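Local coordinates for dual oxidase maturation factor 1 (Homo sapiens, PDB 7D3F), which may be required for the maturation of the dual oxidase DUOX1 and for its transport from the endoplasmic reticulum to the plasma membrane, at residues V58-I63 with L189-A194; C167-Q172 with S232-H237. All blocks are in the same frame, centred on the assembly; numbering follows the deposited sequence.

How the contacts relate
Both contacts use helix 169-199, the longest helix of the chain: contact 2 involves its first turn and the two residues before it, and contact 1 lies some twenty residues further along. Their centres are about 36 Å apart, on opposite sides of the chain's centre, and the nearest atoms about 22 Å apart. Along the sequence the segments alternate, 58-63, 167-172, 189-194 and 232-237. Contact 1 belongs to the predicted transmembrane bundle, where helix 50-72 meets helix 169-199. Contact 2 is on the predicted extracellular side, where a disulfide ties the residues just before the same helix to the approach to strand 236-238 of the antiparallel sheet. One helix thus connects the membrane part with the extracellular part.

Contact 1. Residues V58-I63 with L189-A194; sequences VTSLFI and LCWLLA
Trp191 reaches across to helix 50-72 with the pyrrole side of its indole and meets Ser60 and Ile63. Its CG stands anti to the backbone N (chi1 170°), which carries the ring out from helix 169-199 toward helix 50-72. There NE1 of Trp191 is shared by two acceptors, the backbone carbonyl Ser60 O at 3.1 Å and the hydroxyl Ser60 OG at 3.3 Å. Both bonds are weak, with N-H...O angles of 123° and 124°. Beside this polar pair the packing is apolar, with the CG2 branch of Ile63 3.6 Å from CD1 of Trp191, approaching the ring obliquely. This is helix-helix packing within a predicted transmembrane bundle, bridged by one large aromatic rather than by close backbones: the nearest CA atoms, of Ile63 and Trp191, are 8.0 Å apart. The stronger partner of Ser60 OG is Asn195, whose OD1 accepts from it while ND2 donates to Trp191 O, one turn back in the same helix. Ile63 and Trp191 are buried, Ile63 also touching Cys261 of helix 249-274. The looser side is at Leu61, whose CD2 comes no nearer than 5.0 Å to Trp191 CZ2 and which packs on Phe31, Ala34 and Leu35 of helix 22-41.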
loop_
_atom_site.group_PDB
_atom_site.type_symbol
_atom_site.label_atom_id
_atom_site.label_comp_id
_atom_site.label_asym_id
_atom_site.label_seq_id
_atom_site.Cartn_x
_atom_site.Cartn_y
_atom_site.Cartn_z
ATOM N N VAL B 58 16.352 13.378 24.751
ATOM C CA VAL B 58 15.768 12.245 25.454
ATOM C C VAL B 58 14.273 12.458 25.597
ATOM O O VAL B 58 13.463 11.635 25.142
ATOM C CB VAL B 58 16.445 12.044 26.822
ATOM C CG1 VAL B 58 15.690 11.002 27.632
ATOM C CG2 VAL B 58 17.906 11.636 26.654
ATOM N N THR B 59 13.891 13.635 26.106
ATOM C CA THR B 59 12.479 13.922 26.310
ATOM C C THR B 59 11.718 13.689 25.020
ATOM O O THR B 59 10.792 12.866 24.970
ATOM C CB THR B 59 12.290 15.358 26.804
ATOM O OG1 THR B 59 12.865 15.497 28.110
ATOM C CG2 THR B 59 10.813 15.709 26.869
ATOM N N SER B 60 12.189 14.309 23.932
ATOM C CA SER B 60 11.482 14.194 22.665
ATOM C C SER B 60 11.295 12.733 22.308
ATOM O O SER B 60 10.160 12.259 22.149
ATOM C CB SER B 60 12.251 14.926 21.563
ATOM O OG SER B 60 11.590 14.812 20.315
ATOM N N LEU B 61 12.396 11.978 22.303
ATOM C CA LEU B 61 12.306 10.580 21.911
ATOM C C LEU B 61 11.306 9.861 22.795
ATOM O O LEU B 61 10.349 9.249 22.298
ATOM C CB LEU B 61 13.682 9.917 21.977
ATOM C CG LEU B 61 14.654 10.304 20.861
ATOM C CD1 LEU B 61 15.945 9.507 20.961
ATOM C CD2 LEU B 61 14.001 10.105 19.504
ATOM N N PHE B 62 11.446 10.034 24.115
ATOM C CA PHE B 62 10.547 9.360 25.040
ATOM C C PHE B 62 9.109 9.653 24.663
ATOM O O PHE B 62 8.325 8.730 24.397
ATOM C CB PHE B 62 10.838 9.799 26.476
ATOM C CG PHE B 62 9.882 9.231 27.488
ATOM C CD1 PHE B 62 8.922 10.034 28.081
ATOM C CD2 PHE B 62 9.936 7.892 27.838
ATOM C CE1 PHE B 62 8.040 9.515 29.014
ATOM C CE2 PHE B 62 9.056 7.366 28.769
ATOM C CZ PHE B 62 8.106 8.178 29.357
ATOM N N ILE B 63 8.787 10.943 24.508
ATOM C CA ILE B 63 7.420 11.336 24.182
ATOM C C ILE B 63 6.947 10.559 22.964
ATOM O O ILE B 63 5.974 9.795 23.030
ATOM C CB ILE B 63 7.328 12.854 23.954
ATOM C CG1 ILE B 63 7.621 13.608 25.253
ATOM C CG2 ILE B 63 5.956 13.225 23.404
ATOM C CD1 ILE B 63 7.673 15.112 25.082
ATOM N N LEU B 189 1.469 13.218 15.164
ATOM C CA LEU B 189 1.748 14.167 14.090
ATOM C C LEU B 189 2.148 15.527 14.651
ATOM O O LEU B 189 3.067 16.179 14.138
ATOM C CB LEU B 189 0.531 14.294 13.174
ATOM C CG LEU B 189 0.641 15.289 12.016
ATOM C CD1 LEU B 189 0.283 14.619 10.700
ATOM C CD2 LEU B 189 -0.247 16.499 12.262
ATOM N N CYS B 190 1.465 15.971 15.710
ATOM C CA CYS B 190 1.826 17.233 16.347
ATOM C C CYS B 190 3.214 17.156 16.972
ATOM O O CYS B 190 3.952 18.145 16.975
ATOM C CB CYS B 190 0.780 17.613 17.395
ATOM S SG CYS B 190 -0.845 18.022 16.716
ATOM N N TRP B 191 3.582 15.993 17.514
ATOM C CA TRP B 191 4.930 15.809 18.045
ATOM C C TRP B 191 5.974 15.909 16.941
ATOM O O TRP B 191 7.026 16.536 17.122
ATOM C CB TRP B 191 5.029 14.459 18.760
ATOM C CG TRP B 191 6.428 14.061 19.128
ATOM C CD1 TRP B 191 7.146 14.489 20.207
ATOM C CD2 TRP B 191 7.275 13.142 18.423
ATOM N NE1 TRP B 191 8.387 13.900 20.215
ATOM C CE2 TRP B 191 8.491 13.069 19.130
ATOM C CE3 TRP B 191 7.123 12.378 17.263
ATOM C CZ2 TRP B 191 9.549 12.262 18.716
ATOM C CZ3 TRP B 191 8.174 11.577 16.853
ATOM C CH2 TRP B 191 9.372 11.525 17.577
ATOM N N LEU B 192 5.701 15.293 15.788
ATOM C CA LEU B 192 6.607 15.411 14.648
ATOM C C LEU B 192 6.760 16.866 14.223
ATOM O O LEU B 192 7.876 17.347 13.985
ATOM C CB LEU B 192 6.097 14.566 13.479
ATOM C CG LEU B 192 6.261 13.048 13.546
ATOM C CD1 LEU B 192 5.531 12.394 12.385
ATOM C CD2 LEU B 192 7.732 12.673 13.529
ATOM N N LEU B 193 5.640 17.587 14.131
ATOM C CA LEU B 193 5.693 18.988 13.724
ATOM C C LEU B 193 6.430 19.840 14.752
ATOM O O LEU B 193 7.175 20.755 14.384
ATOM C CB LEU B 193 4.280 19.519 13.485
ATOM C CG LEU B 193 3.576 18.927 12.261
ATOM C CD1 LEU B 193 2.213 19.566 12.054
ATOM C CD2 LEU B 193 4.441 19.086 11.018
ATOM N N ALA B 194 6.229 19.563 16.043
ATOM C CA ALA B 194 6.943 20.296 17.083
ATOM C C ALA B 194 8.442 20.047 17.000
ATOM O O ALA B 194 9.241 20.981 17.137
ATOM C CB ALA B 194 6.412 19.904 18.461
#

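Contact 2. Residues C167-Q172 with S232-H237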
loop_
_atom_site.group_PDB
_atom_site.type_symbol
_atom_site.label_atom_id
_atom_site.label_comp_id
_atom_site.label_asym_id
_atom_site.label_seq_id
_atom_site.Cartn_x
_atom_site.Cartn_y
_atom_site.Cartn_z
ATOM N N CYS B 167 -24.193 -7.954 26.755
ATOM C CA CYS B 167 -23.621 -6.746 27.333
ATOM C C CYS B 167 -22.831 -5.999 26.265
ATOM O O CYS B 167 -22.021 -6.594 25.546
ATOM C CB CYS B 167 -22.748 -7.077 28.545
ATOM S SG CYS B 167 -21.059 -7.633 28.234
ATOM N N GLY B 168 -23.090 -4.698 26.151
ATOM C CA GLY B 168 -22.561 -3.910 25.056
ATOM C C GLY B 168 -21.150 -3.400 25.255
ATOM O O GLY B 168 -20.887 -2.206 25.087
ATOM N N LEU B 169 -20.227 -4.296 25.613
ATOM C CA LEU B 169 -18.827 -3.898 25.704
ATOM C C LEU B 169 -18.218 -3.681 24.327
ATOM O O LEU B 169 -17.355 -2.809 24.164
ATOM C CB LEU B 169 -18.027 -4.948 26.476
ATOM C CG LEU B 169 -18.396 -5.153 27.946
ATOM C CD1 LEU B 169 -17.417 -6.106 28.616
ATOM C CD2 LEU B 169 -18.445 -3.822 28.680
ATOM N N TYR B 170 -18.661 -4.449 23.326
ATOM C CA TYR B 170 -18.039 -4.390 22.007
ATOM C C TYR B 170 -18.171 -3.005 21.388
ATOM O O TYR B 170 -17.174 -2.404 20.977
ATOM C CB TYR B 170 -18.657 -5.443 21.086
ATOM C CG TYR B 170 -18.269 -5.277 19.630
ATOM C CD1 TYR B 170 -17.069 -5.781 19.149
ATOM C CD2 TYR B 170 -19.106 -4.616 18.738
ATOM C CE1 TYR B 170 -16.711 -5.631 17.822
ATOM C CE2 TYR B 170 -18.756 -4.461 17.409
ATOM C CZ TYR B 170 -17.558 -4.971 16.957
ATOM O OH TYR B 170 -17.206 -4.821 15.635
ATOM N N ARG B 171 -19.396 -2.479 21.316
ATOM C CA ARG B 171 -19.619 -1.210 20.627
ATOM C C ARG B 171 -18.881 -0.070 21.317
ATOM O O ARG B 171 -18.164 0.706 20.672
ATOM C CB ARG B 171 -21.116 -0.907 20.554
ATOM C CG ARG B 171 -21.432 0.451 19.944
ATOM C CD ARG B 171 -22.736 1.021 20.481
ATOM N NE ARG B 171 -23.908 0.308 19.981
ATOM C CZ ARG B 171 -24.571 0.646 18.881
ATOM N NH1 ARG B 171 -24.177 1.687 18.160
ATOM N NH2 ARG B 171 -25.630 -0.055 18.500
ATOM N N GLN B 172 -19.055 0.051 22.635
ATOM C CA GLN B 172 -18.442 1.155 23.362
ATOM C C GLN B 172 -16.924 1.064 23.335
ATOM O O GLN B 172 -16.240 2.072 23.128
ATOM C CB GLN B 172 -18.954 1.187 24.801
ATOM C CG GLN B 172 -20.421 1.556 24.917
ATOM C CD GLN B 172 -20.717 2.934 24.359
ATOM O OE1 GLN B 172 -20.037 3.907 24.684
ATOM N NE2 GLN B 172 -21.732 3.022 23.507
ATOM N N SER B 232 -22.988 -0.307 30.387
ATOM C CA SER B 232 -23.694 -0.958 31.475
ATOM C C SER B 232 -22.794 -2.022 32.102
ATOM O O SER B 232 -21.911 -2.568 31.435
ATOM C CB SER B 232 -24.988 -1.592 30.972
ATOM O OG SER B 232 -24.725 -2.632 30.045
ATOM N N PRO B 233 -22.984 -2.328 33.385
ATOM C CA PRO B 233 -22.109 -3.311 34.045
ATOM C C PRO B 233 -22.232 -4.688 33.410
ATOM O O PRO B 233 -23.309 -5.289 33.391
ATOM C CB PRO B 233 -22.605 -3.304 35.497
ATOM C CG PRO B 233 -24.011 -2.796 35.418
ATOM C CD PRO B 233 -24.001 -1.790 34.307
ATOM N N CYS B 234 -21.110 -5.184 32.882
ATOM C CA CYS B 234 -21.045 -6.528 32.320
ATOM C C CYS B 234 -20.312 -7.433 33.294
ATOM O O CYS B 234 -19.081 -7.330 33.420
ATOM C CB CYS B 234 -20.340 -6.526 30.962
ATOM S SG CYS B 234 -20.411 -8.122 30.095
ATOM N N PRO B 235 -21.005 -8.337 33.989
ATOM C CA PRO B 235 -20.344 -9.191 34.988
ATOM C C PRO B 235 -19.537 -10.290 34.314
ATOM O O PRO B 235 -20.085 -11.138 33.607
ATOM C CB PRO B 235 -21.517 -9.762 35.792
ATOM C CG PRO B 235 -22.662 -9.752 34.836
ATOM C CD PRO B 235 -22.461 -8.555 33.944
ATOM N N LEU B 236 -18.225 -10.271 34.536
ATOM C CA LEU B 236 -17.327 -11.315 34.062
ATOM C C LEU B 236 -17.081 -12.268 35.223
ATOM O O LEU B 236 -16.393 -11.916 36.184
ATOM C CB LEU B 236 -16.014 -10.719 33.557
ATOM C CG LEU B 236 -16.096 -9.582 32.537
ATOM C CD1 LEU B 236 -14.715 -8.999 32.281
ATOM C CD2 LEU B 236 -16.720 -10.066 31.242
ATOM N N HIS B 237 -17.653 -13.467 35.146
ATOM C CA HIS B 237 -17.524 -14.461 36.204
ATOM C C HIS B 237 -16.834 -15.696 35.649
ATOM O O HIS B 237 -17.355 -16.344 34.735
ATOM C CB HIS B 237 -18.888 -14.824 36.791
ATOM C CG HIS B 237 -19.455 -13.774 37.695
ATOM N ND1 HIS B 237 -19.978 -12.589 37.224
ATOM C CD2 HIS B 237 -19.573 -13.728 39.043
ATOM C CE1 HIS B 237 -20.399 -11.860 38.243
ATOM N NE2 HIS B 237 -20.165 -12.529 39.357
#
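SG of Cys167 is staggered between its own N and C (chi1 81°), while Cys234 holds its SG anti to the backbone N (chi1 -172°); with these two torsions the sulfurs meet. SG of Cys167 and SG of Cys234 are 2.0 Å apart, the length of a covalent disulfide, and the bridge turns about its S-S bond with a chi3 of -67°. The CB of Cys167 and the CB of Cys234 end up 3.5 Å apart, and the CA atoms of the same two cysteines 5.6 Å.

Leu169 provides the other part of the join. Its CD1 comes to 3.8 Å from CB of Cys234 and 3.9 Å from the SG of that cysteine, so the leucine branches lie against the bridge as an apolar neighbour. Between Cys167 and Leu169 the chain bends in an inverse gamma turn centred on Gly168, closed by a weak bond from Leu169 N to Cys167 O at 2.9 Å. Gly168 is also the N-cap of helix 169-199, so the cysteine sits one residue ahead of the cap.

The disulfide ties together the two predicted extracellular ends of a hairpin made by helices 169-199 and 203-229. Leu169 packs on Phe161 as well, and Cys234 on Lys160 at the end of helix 152-160. The ring of His237 stacks on an aromatic side chain of another protein chain. Beyond the bridge the chain enters strand 236-238, outermost in this chain's antiparallel sheet, where Leu236 shares backbone hydrogen bonds with Leu243 of strand 241-247, while helix 169-199 starts two residues after Cys167.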